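PDB 4K3Y: neuraminidase from Influenza A virus, which is the neuraminidase-like ectodomain of a bat influenza A virus, a beta propeller that probably lacks the sialidase activity of classical influenza neuraminidases. Local coordinates for residues T165-L173 with W184-E195; T211-F221 with K233-P244. All blocks are in the same frame, centred on the assembly; numbering follows the deposited sequence.

Overall arrangement
Along the chain, 165-173 enters strand 170-177, which turns back at once into strand 180-187. Contact 1 closes this hairpin, pairing its two ends and the chain on either side of it. Strand 197-202 then opens the next four-stranded antiparallel sheet. Contact 2 joins the 211-221 connection within that sheet to 233-244, and so closes the loop that holds strands 221-224 and 230-233. The two contacts follow in series and neither nest nor cross. Their centres lie about 15 Å apart, yet they touch: Glu195 O probably accepts from Thr211 N, and Gly191 O from Asn215 ND2. Together they tie two successive propeller blades near the calcium site.

Contact 1. Residues T165-L173 with W184-E195; sequences TYTASSHRL and WKALDTTGFNFE
The guanidinium of Arg172 lies flat over one face of Trp184. The planes are 15° apart, and Arg172 CZ stands 3.6 Å from the centroid of the Trp184 six-membered ring, a cation-pi stack. Arg172 CD adds a CH-pi contact over the same ring. The arginine chain is extended from CG to NE (chi2 -180°), which carries the flat group along the indole. The His171 imidazole has Phe194 CB over one face, 4.0 Å from the ring centroid. Phe194 O lies over the same face, 3.2 Å from His171 CE1. At its edge lie Thr189 OG1, 3.3 Å from His171 CD2, and Glu195 OE2. The Tyr166 ring turns an edge to the Glu195 carboxylate, with the planes 73° apart. That carboxylate has its strongest partner in a salt bridge to Arg143.

Arg172, His171 and Trp184 lie at the open end of the antiparallel hairpin 170-177/180-187, whose second strand is an outermost strand of a four-stranded blade of the neuraminidase propeller. Tyr166, Phe194 and Glu195 belong to the chain on either side of it. Leu173 and Lys185 form a hydrogen-bonded pair: Leu173 N gives to Lys185 O at 2.8 Å, and Lys185 N to Leu173 O at 2.9 Å. Leu187 N gives to His171 O at 3.0 Å. Arg172 and Ala186 are a non-hydrogen-bonded pair between them, on the face opposite to Leu173 and Leu187.

Leu173 CB packs against Leu187 CD2 at 4.2 Å, and Phe232 of the next blade also touches Leu187. A water sits between the backbone oxygens of Ser169 and Thr189.

Contact 2. Residues T211-F221 with K233-P244; sequences TNLWNDAKRPF and KEPCLGFLGDTP. With CA (calcium ion), chain M.
Phe221 and Lys233 form an antiparallel hydrogen-bonded backbone pair, with Phe221 N to Lys233 O at 3.1 Å. Farther along, Asp242 N gives to Ala217 O. These bonds join the loop between strands 205-211 and 221-224 to the chain leaving strand 230-233, in one propeller blade at the calcium site.

Side chains also bond to backbone. Lys218 runs extended beyond CG, and its NZ reaches Pro235 O at 3.0 Å in the carbonyl plane. The same NZ bonds to Asp254 O. Arg219 NE makes a weak bond to Gly241 O.

In apolar contact, Leu240 CD2 meets Lys218 CG, and Leu240 CD1 meets Ala217 CB.

The backbone carbonyls Asn212 O and Asp216 O bind the calcium ion, each at 2.9 Å. Gly262 O is a third ligand, and Asp242 OD2 stands 3.1 Å from the ion.

Among charged groups, Asp242 OD1 lies over a face of the Arg219 guanidinium, 3.6 Å from Arg219 NH2, a salt bridge of charge without a directed N-H. Arg219 NH2 is bonded to Ile264 O instead. The Asp216 and Glu234 side chains come from opposite directions, Asp216 OD2 2.7 Å from Glu234 OE2. Two carboxylates facing so closely are consistent with a shared proton, and nearby Lys218 NZ would probably ease their repulsion.

Contact 1. Residues T165-L173 with W184-E195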
loop_
_atom_site.group_PDB
_atom_site.type_symbol
_atom_site.label_atom_id
_atom_site.label_comp_id
_atom_site.label_asym_id
_atom_site.label_seq_id
_atom_site.Cartn_x
_atom_site.Cartn_y
_atom_site.Cartn_z
ATOM N N THR C 165 -36.715 -6.438 23.336
ATOM C CA THR C 165 -36.869 -7.885 23.404
ATOM C C THR C 165 -37.130 -8.428 21.980
ATOM O O THR C 165 -37.573 -7.678 21.114
ATOM C CB THR C 165 -38.012 -8.257 24.402
ATOM O OG1 THR C 165 -38.407 -9.620 24.221
ATOM C CG2 THR C 165 -39.222 -7.378 24.190
ATOM N N TYR C 166 -36.847 -9.703 21.711
ATOM C CA TYR C 166 -37.149 -10.241 20.374
ATOM C C TYR C 166 -38.647 -10.453 20.192
ATOM O O TYR C 166 -39.136 -10.593 19.063
ATOM C CB TYR C 166 -36.384 -11.536 20.089
ATOM C CG TYR C 166 -34.895 -11.338 20.050
ATOM C CD1 TYR C 166 -34.315 -10.494 19.111
ATOM C CD2 TYR C 166 -34.062 -11.976 20.959
ATOM C CE1 TYR C 166 -32.941 -10.293 19.072
ATOM C CE2 TYR C 166 -32.682 -11.782 20.928
ATOM C CZ TYR C 166 -32.132 -10.939 19.979
ATOM O OH TYR C 166 -30.775 -10.733 19.934
ATOM N N THR C 167 -39.362 -10.465 21.317
ATOM C CA THR C 167 -40.805 -10.674 21.334
ATOM C C THR C 167 -41.566 -9.393 21.003
ATOM O O THR C 167 -42.768 -9.430 20.728
ATOM C CB THR C 167 -41.266 -11.196 22.703
ATOM O OG1 THR C 167 -41.129 -10.159 23.684
ATOM C CG2 THR C 167 -40.425 -12.397 23.119
ATOM N N ALA C 168 -40.863 -8.266 21.044
ATOM C CA ALA C 168 -41.442 -6.984 20.674
ATOM C C ALA C 168 -40.452 -6.194 19.823
ATOM O O ALA C 168 -40.061 -5.077 20.175
ATOM C CB ALA C 168 -41.824 -6.199 21.920
ATOM N N SER C 169 -40.036 -6.784 18.707
ATOM C CA SER C 169 -39.060 -6.146 17.826
ATOM C C SER C 169 -39.741 -5.330 16.729
ATOM O O SER C 169 -40.719 -5.783 16.121
ATOM C CB SER C 169 -38.151 -7.204 17.193
ATOM O OG SER C 169 -38.901 -8.305 16.713
ATOM N N SER C 170 -39.234 -4.125 16.474
ATOM C CA SER C 170 -39.697 -3.364 15.318
ATOM C C SER C 170 -38.602 -3.312 14.255
ATOM O O SER C 170 -37.411 -3.352 14.576
ATOM C CB SER C 170 -40.151 -1.962 15.726
ATOM O OG SER C 170 -39.127 -1.259 16.408
ATOM N N HIS C 171 -38.999 -3.243 12.989
ATOM C CA HIS C 171 -38.023 -3.224 11.895
ATOM C C HIS C 171 -38.390 -2.202 10.820
ATOM O O HIS C 171 -39.566 -1.985 10.523
ATOM C CB HIS C 171 -37.860 -4.631 11.307
ATOM C CG HIS C 171 -37.659 -5.683 12.354
ATOM N ND1 HIS C 171 -36.426 -5.964 12.901
ATOM C CD2 HIS C 171 -38.546 -6.478 12.998
ATOM C CE1 HIS C 171 -36.557 -6.907 13.816
ATOM N NE2 HIS C 171 -37.834 -7.236 13.895
ATOM N N ARG C 172 -37.376 -1.563 10.255
ATOM C CA ARG C 172 -37.597 -0.509 9.277
ATOM C C ARG C 172 -36.768 -0.668 8.014
ATOM O O ARG C 172 -35.593 -1.044 8.060
ATOM C CB ARG C 172 -37.314 0.852 9.905
ATOM C CG ARG C 172 -38.396 1.306 10.866
ATOM C CD ARG C 172 -38.050 2.651 11.445
ATOM N NE ARG C 172 -39.142 3.199 12.241
ATOM C CZ ARG C 172 -39.139 4.428 12.752
ATOM N NH1 ARG C 172 -38.097 5.228 12.534
ATOM N NH2 ARG C 172 -40.176 4.859 13.471
ATOM N N LEU C 173 -37.401 -0.375 6.885
ATOM C CA LEU C 173 -36.729 -0.359 5.594
ATOM C C LEU C 173 -36.176 1.043 5.297
ATOM O O LEU C 173 -36.927 2.007 5.216
ATOM C CB LEU C 173 -37.712 -0.773 4.503
ATOM C CG LEU C 173 -37.229 -1.867 3.561
ATOM C CD1 LEU C 173 -38.178 -1.997 2.378
ATOM C CD2 LEU C 173 -35.801 -1.587 3.094
ATOM N N TRP C 184 -38.027 6.218 4.605
ATOM C CA TRP C 184 -38.076 4.879 5.186
ATOM C C TRP C 184 -39.504 4.355 5.336
ATOM O O TRP C 184 -40.451 5.136 5.398
ATOM C CB TRP C 184 -37.369 4.878 6.550
ATOM C CG TRP C 184 -37.998 5.804 7.562
ATOM C CD1 TRP C 184 -37.653 7.105 7.816
ATOM C CD2 TRP C 184 -39.078 5.496 8.452
ATOM N NE1 TRP C 184 -38.454 7.623 8.806
ATOM C CE2 TRP C 184 -39.336 6.655 9.215
ATOM C CE3 TRP C 184 -39.854 4.353 8.675
ATOM C CZ2 TRP C 184 -40.339 6.703 10.188
ATOM C CZ3 TRP C 184 -40.852 4.404 9.642
ATOM C CH2 TRP C 184 -41.085 5.573 10.385
ATOM N N LYS C 185 -39.660 3.034 5.393
ATOM C CA LYS C 185 -40.969 2.447 5.678
ATOM C C LYS C 185 -40.910 1.562 6.914
ATOM O O LYS C 185 -39.961 0.801 7.093
ATOM C CB LYS C 185 -41.509 1.648 4.476
ATOM C CG LYS C 185 -42.941 1.097 4.658
ATOM C CD LYS C 185 -43.911 2.172 5.179
ATOM C CE LYS C 185 -45.348 1.651 5.319
ATOM N NZ LYS C 185 -46.307 2.712 5.768
ATOM N N ALA C 186 -41.919 1.668 7.776
ATOM C CA ALA C 186 -42.060 0.708 8.868
ATOM C C ALA C 186 -42.569 -0.632 8.317
ATOM O O ALA C 186 -43.502 -0.680 7.516
ATOM C CB ALA C 186 -42.990 1.241 9.950
ATOM N N LEU C 187 -41.942 -1.722 8.735
ATOM C CA LEU C 187 -42.345 -3.031 8.256
ATOM C C LEU C 187 -43.282 -3.691 9.258
ATOM O O LEU C 187 -43.104 -3.566 10.477
ATOM C CB LEU C 187 -41.120 -3.910 8.022
ATOM C CG LEU C 187 -40.082 -3.389 7.026
ATOM C CD1 LEU C 187 -38.757 -4.041 7.294
ATOM C CD2 LEU C 187 -40.499 -3.665 5.597
ATOM N N ASP C 188 -44.280 -4.396 8.742
ATOM C CA ASP C 188 -45.236 -5.056 9.607
ATOM C C ASP C 188 -44.708 -6.426 10.032
ATOM O O ASP C 188 -44.839 -7.406 9.297
ATOM C CB ASP C 188 -46.581 -5.188 8.897
ATOM C CG ASP C 188 -47.711 -5.514 9.848
ATOM O OD1 ASP C 188 -47.533 -5.300 11.067
ATOM O OD2 ASP C 188 -48.771 -5.978 9.375
ATOM N N THR C 189 -44.103 -6.480 11.217
ATOM C CA THR C 189 -43.595 -7.737 11.767
ATOM C C THR C 189 -44.382 -8.178 13.003
ATOM O O THR C 189 -43.799 -8.611 14.000
ATOM C CB THR C 189 -42.098 -7.646 12.108
ATOM O OG1 THR C 189 -41.860 -6.498 12.938
ATOM C CG2 THR C 189 -41.273 -7.528 10.824
ATOM N N THR C 190 -45.706 -8.054 12.932
ATOM C CA THR C 190 -46.569 -8.495 14.023
ATOM C C THR C 190 -46.597 -10.011 14.066
ATOM O O THR C 190 -46.981 -10.662 13.084
ATOM C CB THR C 190 -48.018 -7.976 13.876
ATOM O OG1 THR C 190 -48.157 -7.288 12.627
ATOM C CG2 THR C 190 -48.368 -7.025 15.018
ATOM N N GLY C 191 -46.166 -10.572 15.194
ATOM C CA GLY C 191 -46.211 -12.008 15.388
ATOM C C GLY C 191 -44.921 -12.748 15.096
ATOM O O GLY C 191 -44.837 -13.946 15.359
ATOM N N PHE C 192 -43.923 -12.055 14.541
ATOM C CA PHE C 192 -42.592 -12.649 14.361
ATOM C C PHE C 192 -41.442 -11.676 14.601
ATOM O O PHE C 192 -41.648 -10.478 14.817
ATOM C CB PHE C 192 -42.441 -13.295 12.978
ATOM C CG PHE C 192 -42.512 -12.322 11.834
ATOM C CD1 PHE C 192 -43.737 -11.854 11.387
ATOM C CD2 PHE C 192 -41.359 -11.886 11.196
ATOM C CE1 PHE C 192 -43.814 -10.962 10.332
ATOM C CE2 PHE C 192 -41.428 -10.990 10.133
ATOM C CZ PHE C 192 -42.658 -10.529 9.702
ATOM N N ASN C 193 -40.229 -12.220 14.555
ATOM C CA ASN C 193 -38.998 -11.449 14.729
ATOM C C ASN C 193 -38.119 -11.551 13.464
ATOM O O ASN C 193 -38.065 -12.611 12.828
ATOM C CB ASN C 193 -38.260 -11.940 15.980
ATOM C CG ASN C 193 -36.890 -11.307 16.146
ATOM O OD1 ASN C 193 -36.745 -10.076 16.101
ATOM N ND2 ASN C 193 -35.865 -12.149 16.330
ATOM N N PHE C 194 -37.438 -10.460 13.099
ATOM C CA PHE C 194 -36.719 -10.390 11.825
ATOM C C PHE C 194 -35.324 -9.751 11.943
ATOM O O PHE C 194 -35.107 -8.616 11.484
ATOM C CB PHE C 194 -37.565 -9.609 10.808
ATOM C CG PHE C 194 -37.160 -9.835 9.376
ATOM C CD1 PHE C 194 -37.395 -11.063 8.766
ATOM C CD2 PHE C 194 -36.558 -8.819 8.628
ATOM C CE1 PHE C 194 -37.032 -11.289 7.431
ATOM C CE2 PHE C 194 -36.199 -9.036 7.298
ATOM C CZ PHE C 194 -36.436 -10.278 6.699
ATOM N N GLU C 195 -34.379 -10.472 12.543
ATOM C CA GLU C 195 -33.031 -9.916 12.779
ATOM C C GLU C 195 -32.015 -10.304 11.709
ATOM O O GLU C 195 -32.158 -11.339 11.062
ATOM C CB GLU C 195 -32.491 -10.339 14.153
ATOM C CG GLU C 195 -33.379 -9.953 15.331
ATOM C CD GLU C 195 -33.233 -8.499 15.752
ATOM O OE1 GLU C 195 -32.165 -7.885 15.512
ATOM O OE2 GLU C 195 -34.198 -7.972 16.340
HETATM O O HOH W 1 -41.817 -7.916 15.517
#

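Contact 2. Residues T211-F221 with K233-P244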
loop_
_atom_site.group_PDB
_atom_site.type_symbol
_atom_site.label_atom_id
_atom_site.label_comp_id
_atom_site.label_asym_id
_atom_site.label_seq_id
_atom_site.Cartn_x
_atom_site.Cartn_y
_atom_site.Cartn_z
ATOM N N THR C 211 -33.594 -13.773 10.599
ATOM C CA THR C 211 -33.473 -14.740 11.685
ATOM C C THR C 211 -34.541 -14.456 12.750
ATOM O O THR C 211 -34.614 -13.337 13.281
ATOM C CB THR C 211 -32.055 -14.688 12.331
ATOM O OG1 THR C 211 -31.060 -14.919 11.325
ATOM C CG2 THR C 211 -31.910 -15.739 13.433
ATOM N N ASN C 212 -35.377 -15.451 13.054
ATOM C CA ASN C 212 -36.352 -15.275 14.128
ATOM C C ASN C 212 -35.853 -15.871 15.447
ATOM O O ASN C 212 -35.870 -17.113 15.636
ATOM C CB ASN C 212 -37.688 -15.917 13.760
ATOM C CG ASN C 212 -38.830 -15.428 14.624
ATOM O OD1 ASN C 212 -38.668 -15.155 15.815
ATOM N ND2 ASN C 212 -40.006 -15.323 14.021
ATOM N N LEU C 213 -35.434 -14.988 16.358
ATOM C CA LEU C 213 -34.953 -15.411 17.675
ATOM C C LEU C 213 -36.058 -15.602 18.729
ATOM O O LEU C 213 -35.791 -15.847 19.915
ATOM C CB LEU C 213 -33.820 -14.508 18.200
ATOM C CG LEU C 213 -32.543 -14.572 17.354
ATOM C CD1 LEU C 213 -32.577 -13.522 16.244
ATOM C CD2 LEU C 213 -31.306 -14.420 18.217
ATOM N N TRP C 214 -37.300 -15.519 18.276
ATOM C CA TRP C 214 -38.444 -15.549 19.169
ATOM C C TRP C 214 -39.226 -16.859 19.112
ATOM O O TRP C 214 -39.240 -17.610 20.089
ATOM C CB TRP C 214 -39.365 -14.368 18.848
ATOM C CG TRP C 214 -40.652 -14.329 19.615
ATOM C CD1 TRP C 214 -40.949 -14.981 20.782
ATOM C CD2 TRP C 214 -41.821 -13.581 19.262
ATOM N NE1 TRP C 214 -42.234 -14.683 21.173
ATOM C CE2 TRP C 214 -42.794 -13.829 20.258
ATOM C CE3 TRP C 214 -42.140 -12.725 18.200
ATOM C CZ2 TRP C 214 -44.064 -13.251 20.223
ATOM C CZ3 TRP C 214 -43.402 -12.154 18.165
ATOM C CH2 TRP C 214 -44.350 -12.422 19.172
ATOM N N ASN C 215 -39.860 -17.126 17.969
ATOM C CA ASN C 215 -40.896 -18.156 17.867
ATOM C C ASN C 215 -40.897 -18.953 16.555
ATOM O O ASN C 215 -41.942 -19.460 16.147
ATOM C CB ASN C 215 -42.259 -17.480 18.001
ATOM C CG ASN C 215 -42.431 -16.342 17.015
ATOM O OD1 ASN C 215 -41.527 -16.034 16.241
ATOM N ND2 ASN C 215 -43.595 -15.721 17.027
ATOM N N ASP C 216 -39.753 -19.053 15.887
ATOM C CA ASP C 216 -39.673 -19.786 14.617
ATOM C C ASP C 216 -38.302 -20.394 14.385
ATOM O O ASP C 216 -37.317 -19.674 14.388
ATOM C CB ASP C 216 -39.983 -18.863 13.430
ATOM C CG ASP C 216 -40.220 -19.639 12.138
ATOM O OD1 ASP C 216 -40.272 -20.896 12.196
ATOM O OD2 ASP C 216 -40.382 -18.995 11.075
ATOM N N ALA C 217 -38.257 -21.703 14.145
ATOM C CA ALA C 217 -37.019 -22.418 13.808
ATOM C C ALA C 217 -36.770 -22.483 12.303
ATOM O O ALA C 217 -35.713 -22.958 11.865
ATOM C CB ALA C 217 -37.039 -23.825 14.368
ATOM N N LYS C 218 -37.760 -22.061 11.519
ATOM C CA LYS C 218 -37.541 -21.738 10.109
ATOM C C LYS C 218 -37.079 -20.288 10.024
ATOM O O LYS C 218 -36.983 -19.598 11.043
ATOM C CB LYS C 218 -38.825 -21.891 9.297
ATOM C CG LYS C 218 -39.382 -23.295 9.167
ATOM C CD LYS C 218 -40.663 -23.213 8.347
ATOM C CE LYS C 218 -41.555 -24.429 8.462
ATOM N NZ LYS C 218 -42.814 -24.209 7.688
ATOM N N ARG C 219 -36.797 -19.810 8.821
ATOM C CA ARG C 219 -36.336 -18.428 8.686
ATOM C C ARG C 219 -37.366 -17.546 7.984
ATOM O O ARG C 219 -37.957 -17.957 6.988
ATOM C CB ARG C 219 -34.974 -18.373 7.977
ATOM C CG ARG C 219 -33.855 -19.150 8.691
ATOM C CD ARG C 219 -32.525 -19.019 7.962
ATOM N NE ARG C 219 -31.394 -19.460 8.777
ATOM C CZ ARG C 219 -30.878 -18.763 9.788
ATOM N NH1 ARG C 219 -31.382 -17.581 10.120
ATOM N NH2 ARG C 219 -29.854 -19.248 10.475
ATOM N N PRO C 220 -37.597 -16.329 8.511
ATOM C CA PRO C 220 -38.523 -15.406 7.835
ATOM C C PRO C 220 -37.910 -14.839 6.553
ATOM O O PRO C 220 -36.676 -14.745 6.446
ATOM C CB PRO C 220 -38.733 -14.298 8.877
ATOM C CG PRO C 220 -37.485 -14.331 9.730
ATOM C CD PRO C 220 -37.095 -15.785 9.790
ATOM N N PHE C 221 -38.766 -14.462 5.603
ATOM C CA PHE C 221 -38.326 -13.988 4.293
ATOM C C PHE C 221 -38.988 -12.668 3.874
ATOM O O PHE C 221 -40.160 -12.438 4.155
ATOM C CB PHE C 221 -38.623 -15.051 3.245
ATOM C CG PHE C 221 -37.765 -14.952 2.024
ATOM C CD1 PHE C 221 -36.484 -15.482 2.027
ATOM C CD2 PHE C 221 -38.233 -14.343 0.869
ATOM C CE1 PHE C 221 -35.675 -15.404 0.902
ATOM C CE2 PHE C 221 -37.431 -14.258 -0.266
ATOM C CZ PHE C 221 -36.149 -14.791 -0.247
ATOM N N LYS C 233 -42.600 -13.422 3.466
ATOM C CA LYS C 233 -43.035 -14.790 3.210
ATOM C C LYS C 233 -42.525 -15.766 4.265
ATOM O O LYS C 233 -41.621 -15.454 5.033
ATOM C CB LYS C 233 -42.626 -15.238 1.810
ATOM C CG LYS C 233 -42.915 -14.200 0.743
ATOM C CD LYS C 233 -43.124 -14.843 -0.614
ATOM C CE LYS C 233 -43.459 -13.803 -1.667
ATOM N NZ LYS C 233 -43.585 -14.430 -3.013
ATOM N N GLU C 234 -43.130 -16.944 4.317
ATOM C CA GLU C 234 -42.662 -17.986 5.219
ATOM C C GLU C 234 -42.460 -19.275 4.449
ATOM O O GLU C 234 -43.390 -19.780 3.824
ATOM C CB GLU C 234 -43.649 -18.221 6.353
ATOM C CG GLU C 234 -43.281 -19.412 7.217
ATOM C CD GLU C 234 -42.270 -19.059 8.306
ATOM O OE1 GLU C 234 -41.977 -17.855 8.483
ATOM O OE2 GLU C 234 -41.780 -19.983 8.990
ATOM N N PRO C 235 -41.237 -19.814 4.491
ATOM C CA PRO C 235 -40.906 -21.036 3.753
ATOM C C PRO C 235 -41.786 -22.208 4.173
ATOM O O PRO C 235 -42.045 -22.429 5.363
ATOM C CB PRO C 235 -39.434 -21.289 4.116
ATOM C CG PRO C 235 -39.203 -20.523 5.378
ATOM C CD PRO C 235 -40.109 -19.329 5.301
ATOM N N CYS C 236 -42.253 -22.939 3.170
ATOM C CA CYS C 236 -43.164 -24.048 3.377
ATOM C C CYS C 236 -42.379 -25.359 3.447
ATOM O O CYS C 236 -42.922 -26.442 3.223
ATOM C CB CYS C 236 -44.209 -24.072 2.252
ATOM S SG CYS C 236 -45.230 -22.566 2.149
ATOM N N LEU C 237 -41.098 -25.253 3.782
ATOM C CA LEU C 237 -40.208 -26.412 3.769
ATOM C C LEU C 237 -39.778 -26.895 5.158
ATOM O O LEU C 237 -39.262 -26.131 5.981
ATOM C CB LEU C 237 -38.981 -26.118 2.903
ATOM C CG LEU C 237 -39.001 -26.652 1.466
ATOM C CD1 LEU C 237 -40.394 -26.614 0.875
ATOM C CD2 LEU C 237 -38.054 -25.850 0.602
ATOM N N GLY C 238 -39.991 -28.184 5.395
ATOM C CA GLY C 238 -39.687 -28.805 6.665
ATOM C C GLY C 238 -38.203 -28.995 6.912
ATOM O O GLY C 238 -37.827 -29.530 7.956
ATOM N N PHE C 239 -37.369 -28.569 5.957
ATOM C CA PHE C 239 -35.904 -28.521 6.135
ATOM C C PHE C 239 -35.517 -27.246 6.902
ATOM O O PHE C 239 -35.364 -26.165 6.321
ATOM C CB PHE C 239 -35.204 -28.557 4.777
ATOM C CG PHE C 239 -33.708 -28.757 4.853
ATOM C CD1 PHE C 239 -33.180 -29.989 5.209
ATOM C CD2 PHE C 239 -32.827 -27.724 4.521
ATOM C CE1 PHE C 239 -31.801 -30.195 5.257
ATOM C CE2 PHE C 239 -31.446 -27.920 4.574
ATOM C CZ PHE C 239 -30.931 -29.155 4.943
ATOM N N LEU C 240 -35.358 -27.388 8.210
ATOM C CA LEU C 240 -35.306 -26.241 9.103
ATOM C C LEU C 240 -33.997 -25.471 9.035
ATOM O O LEU C 240 -32.931 -26.006 9.362
ATOM C CB LEU C 240 -35.574 -26.697 10.540
ATOM C CG LEU C 240 -36.942 -27.342 10.741
ATOM C CD1 LEU C 240 -37.212 -27.581 12.218
ATOM C CD2 LEU C 240 -38.027 -26.476 10.120
ATOM N N GLY C 241 -34.104 -24.199 8.657
ATOM C CA GLY C 241 -32.951 -23.350 8.427
ATOM C C GLY C 241 -32.204 -22.802 9.637
ATOM O O GLY C 241 -30.972 -22.623 9.575
ATOM N N ASP C 242 -32.913 -22.514 10.729
ATOM C CA ASP C 242 -32.258 -21.873 11.871
ATOM C C ASP C 242 -31.434 -22.838 12.716
ATOM O O ASP C 242 -31.514 -24.069 12.574
ATOM C CB ASP C 242 -33.266 -21.143 12.775
ATOM C CG ASP C 242 -32.732 -19.829 13.293
ATOM O OD1 ASP C 242 -31.509 -19.787 13.576
ATOM O OD2 ASP C 242 -33.526 -18.851 13.378
ATOM N N THR C 243 -30.633 -22.247 13.590
ATOM C CA THR C 243 -29.927 -22.965 14.635
ATOM C C THR C 243 -29.976 -22.042 15.847
ATOM O O THR C 243 -29.425 -20.940 15.802
ATOM C CB THR C 243 -28.456 -23.237 14.253
ATOM O OG1 THR C 243 -28.400 -24.137 13.134
ATOM C CG2 THR C 243 -27.695 -23.846 15.442
ATOM N N PRO C 244 -30.597 -22.495 16.952
ATOM C CA PRO C 244 -31.099 -23.854 17.198
ATOM C C PRO C 244 -32.364 -24.226 16.444
ATOM O O PRO C 244 -32.970 -23.374 15.766
ATOM C CB PRO C 244 -31.417 -23.836 18.687
ATOM C CG PRO C 244 -31.739 -22.428 18.983
ATOM C CD PRO C 244 -30.845 -21.609 18.106
HETATM CA CA CA M . -34.955 -19.786 16.001
#